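Local structure of ZYRO0G01672p (Zygosaccharomyces rouxii, 4U8T) at residues D24-F29 with Q67-Y72; A61-P66 with S90-E95. The protein probably reads N6-methyladenosine in RNA through its YTH domain, the part present here in complex with a methylated RNA. All blocks are in the same frame, centred on the assembly; numbering follows the deposited sequence.

Contact 1 (D24-F29 with Q67-Y72); sequences DHSRFF and QGAKIY
Tyr-72 runs alongside Phe-28. Following Tyr-72 outward, its CB meets Phe-28 CD2 at 3.6 Å, CG lies close to both CD2 and CE2 of that ring, and Tyr-72 CD1 approaches Phe-28 CE2 at 3.5 Å. The rings are nearly parallel (14°) but strongly offset, centroids 5.2 Å apart, with little of one ring over the other. Farther out, Tyr-72 CE1 brings the ring edge to within 4.1 Å of Ser-26 OG. Backbone bonds fix this register: Tyr-72 N donates to Arg-27 O (2.9 Å) and Phe-29 N to Tyr-72 O (3.0 Å), the parallel pairing of strands 27-33 and 71-77 in the mixed sheet of the YTH domain, a member of the PUA clan. Helix 151-161 packs against Phe-28. On the sheet face that carries Ile-71, its CG2 meets Phe-29 CD1 at 3.9 Å, and both side chains reach Ala-61 of helix 52-63. Ahead of the strands, Ser-26 has OG anti to its carbonyl carbon (chi1 -70°), where it accepts an almost straight bond from Lys-70 N (3.0 Å, 172° at the hydrogen); the same OG also bonds Pro-23 O.

Contact 2 (A61-P66 with S90-E95); sequences AYESLP and SSNLRE
Tyr-62 and Asn-92 both hold CG anti to the backbone N (chi1 -180° and -154°), which lays the tyrosine ring against the backbone of 91-92 and the asparagine side chain. In this YTH domain the contact joins the C-terminal end of helix 52-63 to strand 82-94, which is broken near Ser-91, its last part only weakly bonded. No direct hydrogen bond links the two segments; packing and one water bridge join them. The carbonyl O of Ser-91 sits over the centre of the Tyr-62 ring, 3.6 Å above its plane. Tyr-62 CE2 comes to 3.3 Å from Asn-92 N and Tyr-62 CD2 to 3.7 Å from Asn-92 CB; at the tip Tyr-62 OH reaches Ser-91 CA (3.4 Å). An alanine at Tyr-62 would probably strip the Ser-91 carbonyl and Asn-92 CB of their aromatic cover and open a gap between helix and strand. The Asn-92 amide plane is turned 65° from the ring. Asn-92 OD1 accepts from Leu-93 N (2.7 Å) and also bonds Ser-59 OG from the helix, two bonds that restrain the amide's rotation. Its other end, ND2, lies too far from Glu-63 OE1 for a direct bond, and a water spans the pair, donating to Glu-63 OE1 (3.0 Å) and accepting from Asn-92 ND2 (3.1 Å).

In the fold
From the N terminus, the chain passes through 24-29, runs through helix 36-45 into helix 52-63, whose last residues begin segment 61-66, and at 67-72 contact 1 closes a loop of 37 intervening residues. Contact 2 closes a second, of 23 residues rich in strand, when 90-95 returns to 61-66. The segments alternate along the chain, so the loops cross: 61-66 lies inside the first, and 67-72 inside the second. Contact 1 joins neighbouring parallel strands; contact 2 sets the end of helix 52-63 on strand 82-94, next to 71-77 in the same sheet. Their centres lie about 11 Å apart, and they touch directly, with Ile-71 CD1 3.4 Å from Tyr-62 N.

Contact 1 (D24-F29 with Q67-Y72)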
ATOM      1  N   ASP A  24      -4.896  17.052  -1.963  1.00 35.98           N
ATOM      2  CA  ASP A  24      -3.708  17.693  -1.422  1.00 36.86           C
ATOM      3  C   ASP A  24      -3.396  17.203  -0.001  1.00 37.26           C
ATOM      4  O   ASP A  24      -4.289  16.760   0.718  1.00 30.93           O
ATOM      5  CB  ASP A  24      -3.880  19.210  -1.447  1.00 37.24           C
ATOM      6  CG  ASP A  24      -3.942  19.782  -2.876  1.00 50.78           C
ATOM      7  OD1 ASP A  24      -3.243  19.293  -3.794  1.00 42.67           O
ATOM      8  OD2 ASP A  24      -4.709  20.742  -3.085  1.00 58.75           O
ATOM      9  N   HIS A  25      -2.111  17.242   0.357  1.00 39.93           N
ATOM     10  CA  HIS A  25      -1.614  16.919   1.698  1.00 39.15           C
ATOM     11  C   HIS A  25      -1.745  15.442   2.052  1.00 36.55           C
ATOM     12  O   HIS A  25      -1.714  15.077   3.222  1.00 37.51           O
ATOM     13  CB  HIS A  25      -2.310  17.797   2.739  1.00 36.09           C
ATOM     14  CG  HIS A  25      -2.330  19.237   2.345  1.00 43.79           C
ATOM     15  ND1 HIS A  25      -1.178  19.944   2.087  1.00 50.29           N
ATOM     16  CD2 HIS A  25      -3.356  20.074   2.071  1.00 41.54           C
ATOM     17  CE1 HIS A  25      -1.494  21.168   1.704  1.00 51.97           C
ATOM     18  NE2 HIS A  25      -2.809  21.269   1.680  1.00 48.45           N
ATOM     19  N   SER A  26      -1.898  14.598   1.038  1.00 31.73           N
ATOM     20  CA  SER A  26      -1.949  13.163   1.228  1.00 27.42           C
ATOM     21  C   SER A  26      -0.581  12.554   1.498  1.00 27.12           C
ATOM     22  O   SER A  26       0.442  13.107   1.142  1.00 28.71           O
ATOM     23  CB  SER A  26      -2.555  12.501   0.005  1.00 26.83           C
ATOM     24  OG  SER A  26      -3.921  12.779  -0.105  1.00 26.64           O
ATOM     25  N   ARG A  27      -0.554  11.398   2.133  1.00 22.95           N
ATOM     26  CA  ARG A  27       0.722  10.754   2.360  1.00 24.18           C
ATOM     27  C   ARG A  27       0.726   9.325   1.816  1.00 22.42           C
ATOM     28  O   ARG A  27      -0.302   8.729   1.585  1.00 22.03           O
ATOM     29  CB  ARG A  27       1.064  10.814   3.837  1.00 21.10           C
ATOM     30  CG  ARG A  27       1.172  12.237   4.325  1.00 21.67           C
ATOM     31  CD  ARG A  27       1.206  12.327   5.797  1.00 17.12           C
ATOM     32  NE  ARG A  27       2.417  11.756   6.322  1.00 20.88           N
ATOM     33  CZ  ARG A  27       2.673  11.631   7.614  1.00 22.95           C
ATOM     34  NH1 ARG A  27       1.786  12.020   8.496  1.00 22.05           N
ATOM     35  NH2 ARG A  27       3.805  11.095   8.020  1.00 23.21           N
ATOM     36  N   PHE A  28       1.918   8.815   1.572  1.00 21.72           N
ATOM     37  CA  PHE A  28       2.116   7.582   0.848  1.00 20.06           C
ATOM     38  C   PHE A  28       3.113   6.694   1.550  1.00 18.56           C
ATOM     39  O   PHE A  28       4.177   7.128   1.933  1.00 23.17           O
ATOM     40  CB  PHE A  28       2.616   7.875  -0.553  1.00 20.13           C
ATOM     41  CG  PHE A  28       1.801   8.875  -1.291  1.00 23.48           C
ATOM     42  CD1 PHE A  28       1.947  10.229  -1.043  1.00 26.92           C
ATOM     43  CD2 PHE A  28       0.938   8.471  -2.295  1.00 26.15           C
ATOM     44  CE1 PHE A  28       1.207  11.151  -1.732  1.00 25.75           C
ATOM     45  CE2 PHE A  28       0.202   9.390  -3.001  1.00 24.93           C
ATOM     46  CZ  PHE A  28       0.328  10.726  -2.713  1.00 28.49           C
ATOM     47  N   PHE A  29       2.769   5.421   1.668  1.00 19.76           N
ATOM     48  CA  PHE A  29       3.596   4.447   2.353  1.00 16.29           C
ATOM     49  C   PHE A  29       3.736   3.196   1.534  1.00 16.31           C
ATOM     50  O   PHE A  29       2.820   2.780   0.879  1.00 18.22           O
ATOM     51  CB  PHE A  29       3.001   4.095   3.711  1.00 14.08           C
ATOM     52  CG  PHE A  29       3.038   5.203   4.676  1.00 17.49           C
ATOM     53  CD1 PHE A  29       2.064   6.174   4.672  1.00 23.60           C
ATOM     54  CD2 PHE A  29       4.039   5.285   5.599  1.00 18.82           C
ATOM     55  CE1 PHE A  29       2.107   7.209   5.560  1.00 22.89           C
ATOM     56  CE2 PHE A  29       4.068   6.305   6.491  1.00 19.45           C
ATOM     57  CZ  PHE A  29       3.112   7.270   6.471  1.00 17.22           C
ATOM     58  N   GLN A  67      -8.687  17.419   6.327  1.00 39.64           N
ATOM     59  CA  GLN A  67      -9.893  16.639   6.034  1.00 44.08           C
ATOM     60  C   GLN A  67      -9.951  15.872   4.720  1.00 44.64           C
ATOM     61  O   GLN A  67     -10.275  14.678   4.706  1.00 45.21           O
ATOM     62  CB  GLN A  67     -11.125  17.534   6.091  1.00 47.08           C
ATOM     63  CG  GLN A  67     -12.028  17.233   7.278  1.00 61.86           C
ATOM     64  CD  GLN A  67     -12.509  15.775   7.317  1.00 67.07           C
ATOM     65  OE1 GLN A  67     -12.648  15.120   6.280  1.00 65.58           O
ATOM     66  NE2 GLN A  67     -12.780  15.274   8.520  1.00 61.55           N
ATOM     67  N   GLY A  68      -9.645  16.533   3.621  1.00 35.69           N
ATOM     68  CA  GLY A  68      -9.778  15.869   2.347  1.00 32.77           C
ATOM     69  C   GLY A  68      -8.736  14.810   2.065  1.00 33.56           C
ATOM     70  O   GLY A  68      -8.899  14.008   1.157  1.00 33.85           O
ATOM     71  N   ALA A  69      -7.658  14.816   2.829  1.00 30.63           N
ATOM     72  CA  ALA A  69      -6.495  14.041   2.460  1.00 28.10           C
ATOM     73  C   ALA A  69      -6.607  12.558   2.774  1.00 31.74           C
ATOM     74  O   ALA A  69      -7.342  12.137   3.662  1.00 30.20           O
ATOM     75  CB  ALA A  69      -5.296  14.616   3.119  1.00 30.34           C
ATOM     76  N   LYS A  70      -5.829  11.772   2.045  1.00 31.23           N
ATOM     77  CA  LYS A  70      -5.867  10.328   2.174  1.00 30.97           C
ATOM     78  C   LYS A  70      -4.498   9.752   2.455  1.00 26.32           C
ATOM     79  O   LYS A  70      -3.489  10.429   2.323  1.00 25.25           O
ATOM     80  CB  LYS A  70      -6.438   9.712   0.899  1.00 32.57           C
ATOM     81  CG  LYS A  70      -7.927  10.006   0.655  1.00 36.42           C
ATOM     82  CD  LYS A  70      -8.390   9.459  -0.697  1.00 43.50           C
ATOM     83  CE  LYS A  70      -9.844   9.825  -1.015  1.00 53.81           C
ATOM     84  NZ  LYS A  70     -10.372   9.117  -2.231  1.00 49.67           N
ATOM     85  N   ILE A  71      -4.467   8.483   2.820  1.00 26.99           N
ATOM     86  CA  ILE A  71      -3.203   7.757   2.903  1.00 24.54           C
ATOM     87  C   ILE A  71      -3.210   6.613   1.907  1.00 21.67           C
ATOM     88  O   ILE A  71      -4.065   5.743   1.946  1.00 22.39           O
ATOM     89  CB  ILE A  71      -2.924   7.214   4.322  1.00 20.91           C
ATOM     90  CG1 ILE A  71      -2.442   8.339   5.222  1.00 22.25           C
ATOM     91  CG2 ILE A  71      -1.858   6.154   4.294  1.00 19.51           C
ATOM     92  CD1 ILE A  71      -2.022   7.891   6.524  1.00 26.00           C
ATOM     93  N   TYR A  72      -2.255   6.651   0.990  1.00 22.01           N
ATOM     94  CA  TYR A  72      -2.112   5.635  -0.035  1.00 16.96           C
ATOM     95  C   TYR A  72      -1.112   4.585   0.405  1.00 18.19           C
ATOM     96  O   TYR A  72      -0.084   4.873   0.982  1.00 17.43           O
ATOM     97  CB  TYR A  72      -1.687   6.265  -1.343  1.00 17.40           C
ATOM     98  CG  TYR A  72      -2.754   7.134  -1.937  1.00 25.16           C
ATOM     99  CD1 TYR A  72      -2.882   8.454  -1.559  1.00 24.49           C
ATOM    100  CD2 TYR A  72      -3.637   6.637  -2.879  1.00 20.69           C
ATOM    101  CE1 TYR A  72      -3.858   9.242  -2.088  1.00 24.22           C
ATOM    102  CE2 TYR A  72      -4.599   7.410  -3.405  1.00 24.49           C
ATOM    103  CZ  TYR A  72      -4.712   8.723  -3.013  1.00 28.52           C
ATOM    104  OH  TYR A  72      -5.691   9.522  -3.550  1.00 27.60           O
TER

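Contact 2 (A61-P66 with S90-E95)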
ATOM      1  N   ALA A  61      -0.273   8.651  11.313  1.00 25.33           N
ATOM      2  CA  ALA A  61      -0.327   9.431  10.084  1.00 22.65           C
ATOM      3  C   ALA A  61      -1.749   9.672   9.615  1.00 25.93           C
ATOM      4  O   ALA A  61      -2.060  10.729   9.097  1.00 28.96           O
ATOM      5  CB  ALA A  61       0.449   8.749   9.001  1.00 17.17           C
ATOM      6  N   TYR A  62      -2.604   8.679   9.793  1.00 26.05           N
ATOM      7  CA  TYR A  62      -4.001   8.762   9.422  1.00 24.00           C
ATOM      8  C   TYR A  62      -4.761   9.764  10.284  1.00 29.73           C
ATOM      9  O   TYR A  62      -5.573  10.527   9.774  1.00 28.21           O
ATOM     10  CB  TYR A  62      -4.635   7.395   9.522  1.00 25.75           C
ATOM     11  CG  TYR A  62      -6.080   7.357   9.157  1.00 26.12           C
ATOM     12  CD1 TYR A  62      -6.474   7.214   7.859  1.00 24.59           C
ATOM     13  CD2 TYR A  62      -7.051   7.450  10.124  1.00 27.53           C
ATOM     14  CE1 TYR A  62      -7.801   7.179   7.539  1.00 29.42           C
ATOM     15  CE2 TYR A  62      -8.365   7.420   9.813  1.00 24.27           C
ATOM     16  CZ  TYR A  62      -8.740   7.289   8.524  1.00 25.75           C
ATOM     17  OH  TYR A  62     -10.067   7.249   8.224  1.00 26.16           O
ATOM     18  N   GLU A  63      -4.545   9.727  11.596  1.00 30.02           N
ATOM     19  CA  GLU A  63      -5.153  10.728  12.469  1.00 32.32           C
ATOM     20  C   GLU A  63      -4.753  12.154  12.130  1.00 29.42           C
ATOM     21  O   GLU A  63      -5.557  13.050  12.266  1.00 37.45           O
ATOM     22  CB  GLU A  63      -4.825  10.449  13.929  1.00 34.51           C
ATOM     23  CG  GLU A  63      -5.441  11.443  14.939  1.00 47.84           C
ATOM     24  CD  GLU A  63      -6.960  11.623  14.866  1.00 52.39           C
ATOM     25  OE1 GLU A  63      -7.668  10.745  14.323  1.00 55.77           O
ATOM     26  OE2 GLU A  63      -7.451  12.649  15.392  1.00 47.45           O
ATOM     27  N   SER A  64      -3.528  12.357  11.669  1.00 28.50           N
ATOM     28  CA  SER A  64      -2.982  13.685  11.410  1.00 26.53           C
ATOM     29  C   SER A  64      -3.461  14.381  10.154  1.00 29.61           C
ATOM     30  O   SER A  64      -3.103  15.522   9.924  1.00 28.98           O
ATOM     31  CB  SER A  64      -1.473  13.601  11.308  1.00 31.56           C
ATOM     32  OG  SER A  64      -0.906  13.236  12.533  1.00 42.54           O
ATOM     33  N   LEU A  65      -4.216  13.693   9.312  1.00 27.39           N
ATOM     34  CA  LEU A  65      -4.582  14.258   8.012  1.00 29.67           C
ATOM     35  C   LEU A  65      -5.590  15.399   8.075  1.00 31.38           C
ATOM     36  O   LEU A  65      -6.599  15.297   8.755  1.00 34.11           O
ATOM     37  CB  LEU A  65      -5.148  13.171   7.097  1.00 29.00           C
ATOM     38  CG  LEU A  65      -4.236  12.095   6.508  1.00 23.68           C
ATOM     39  CD1 LEU A  65      -5.044  11.159   5.667  1.00 26.81           C
ATOM     40  CD2 LEU A  65      -3.143  12.702   5.711  1.00 26.52           C
ATOM     41  N   PRO A  66      -5.330  16.484   7.338  1.00 29.68           N
ATOM     42  CA  PRO A  66      -6.335  17.509   7.051  1.00 25.54           C
ATOM     43  C   PRO A  66      -7.497  16.830   6.358  1.00 36.46           C
ATOM     44  O   PRO A  66      -7.263  15.767   5.805  1.00 44.07           O
ATOM     45  CB  PRO A  66      -5.607  18.478   6.141  1.00 20.13           C
ATOM     46  CG  PRO A  66      -4.402  17.784   5.720  1.00 26.74           C
ATOM     47  CD  PRO A  66      -4.029  16.827   6.763  1.00 26.29           C
ATOM     48  N   SER A  90      -9.212   3.674   4.928  1.00 24.08           N
ATOM     49  CA  SER A  90     -10.562   4.191   4.964  1.00 26.33           C
ATOM     50  C   SER A  90     -11.053   4.132   6.393  1.00 26.01           C
ATOM     51  O   SER A  90     -12.215   4.360   6.689  1.00 28.18           O
ATOM     52  CB  SER A  90     -11.491   3.430   4.025  1.00 25.28           C
ATOM     53  OG  SER A  90     -11.512   2.070   4.312  1.00 26.83           O
ATOM     54  N   SER A  91     -10.150   3.786   7.284  1.00 22.73           N
ATOM     55  CA  SER A  91     -10.441   3.874   8.679  1.00 24.59           C
ATOM     56  C   SER A  91      -9.152   3.961   9.460  1.00 26.97           C
ATOM     57  O   SER A  91      -8.083   3.714   8.936  1.00 24.60           O
ATOM     58  CB  SER A  91     -11.262   2.678   9.124  1.00 27.61           C
ATOM     59  OG  SER A  91     -10.426   1.637   9.578  1.00 27.86           O
ATOM     60  N   ASN A  92      -9.256   4.366  10.714  1.00 28.72           N
ATOM     61  CA  ASN A  92      -8.153   4.225  11.625  1.00 23.09           C
ATOM     62  C   ASN A  92      -8.180   2.789  12.102  1.00 23.24           C
ATOM     63  O   ASN A  92      -9.033   2.025  11.708  1.00 24.66           O
ATOM     64  CB  ASN A  92      -8.262   5.215  12.772  1.00 25.00           C
ATOM     65  CG  ASN A  92      -6.921   5.563  13.382  1.00 28.74           C
ATOM     66  OD1 ASN A  92      -6.013   4.747  13.425  1.00 25.42           O
ATOM     67  ND2 ASN A  92      -6.804   6.774  13.877  1.00 28.61           N
ATOM     68  N   LEU A  93      -7.245   2.419  12.951  1.00 28.19           N
ATOM     69  CA  LEU A  93      -7.181   1.067  13.462  1.00 27.90           C
ATOM     70  C   LEU A  93      -8.435   0.804  14.321  1.00 30.70           C
ATOM     71  O   LEU A  93      -8.939   1.694  14.991  1.00 36.05           O
ATOM     72  CB  LEU A  93      -5.861   0.887  14.219  1.00 25.85           C
ATOM     73  CG  LEU A  93      -5.083  -0.413  14.401  1.00 24.13           C
ATOM     74  CD1 LEU A  93      -4.698  -1.010  13.114  1.00 28.91           C
ATOM     75  CD2 LEU A  93      -3.825  -0.129  15.161  1.00 24.47           C
ATOM     76  N   ARG A  94      -8.986  -0.395  14.231  1.00 33.49           N
ATOM     77  CA  ARG A  94     -10.174  -0.771  14.990  1.00 38.03           C
ATOM     78  C   ARG A  94      -9.940  -2.106  15.658  1.00 46.15           C
ATOM     79  O   ARG A  94      -8.903  -2.723  15.446  1.00 42.91           O
ATOM     80  CB  ARG A  94     -11.414  -0.865  14.107  1.00 38.24           C
ATOM     81  CG  ARG A  94     -11.850   0.413  13.455  1.00 38.79           C
ATOM     82  CD  ARG A  94     -13.225   0.233  12.870  1.00 44.37           C
ATOM     83  NE  ARG A  94     -13.701   1.434  12.194  1.00 55.41           N
ATOM     84  CZ  ARG A  94     -14.797   1.481  11.439  1.00 62.37           C
ATOM     85  NH1 ARG A  94     -15.532   0.386  11.259  1.00 59.72           N
ATOM     86  NH2 ARG A  94     -15.162   2.621  10.865  1.00 56.64           N
ATOM     87  N   GLU A  95     -10.860  -2.537  16.515  1.00 53.65           N
ATOM     88  CA  GLU A  95     -10.674  -3.831  17.167  1.00 56.20           C
ATOM     89  C   GLU A  95     -11.790  -4.772  16.759  1.00 50.72           C
ATOM     90  O   GLU A  95     -11.691  -5.976  16.956  1.00 42.54           O
ATOM     91  CB  GLU A  95     -10.610  -3.730  18.688  1.00 48.68           C
ATOM     92  CG  GLU A  95      -9.959  -4.980  19.253  1.00 57.63           C
ATOM     93  CD  GLU A  95      -9.903  -5.026  20.750  1.00 58.94           C
ATOM     94  OE1 GLU A  95     -10.953  -4.825  21.386  1.00 63.42           O
ATOM     95  OE2 GLU A  95      -8.805  -5.268  21.288  1.00 62.20           O
TER
HETATM   96  O   HOH W   1      -9.474   8.372  14.173  1.00 30.34           O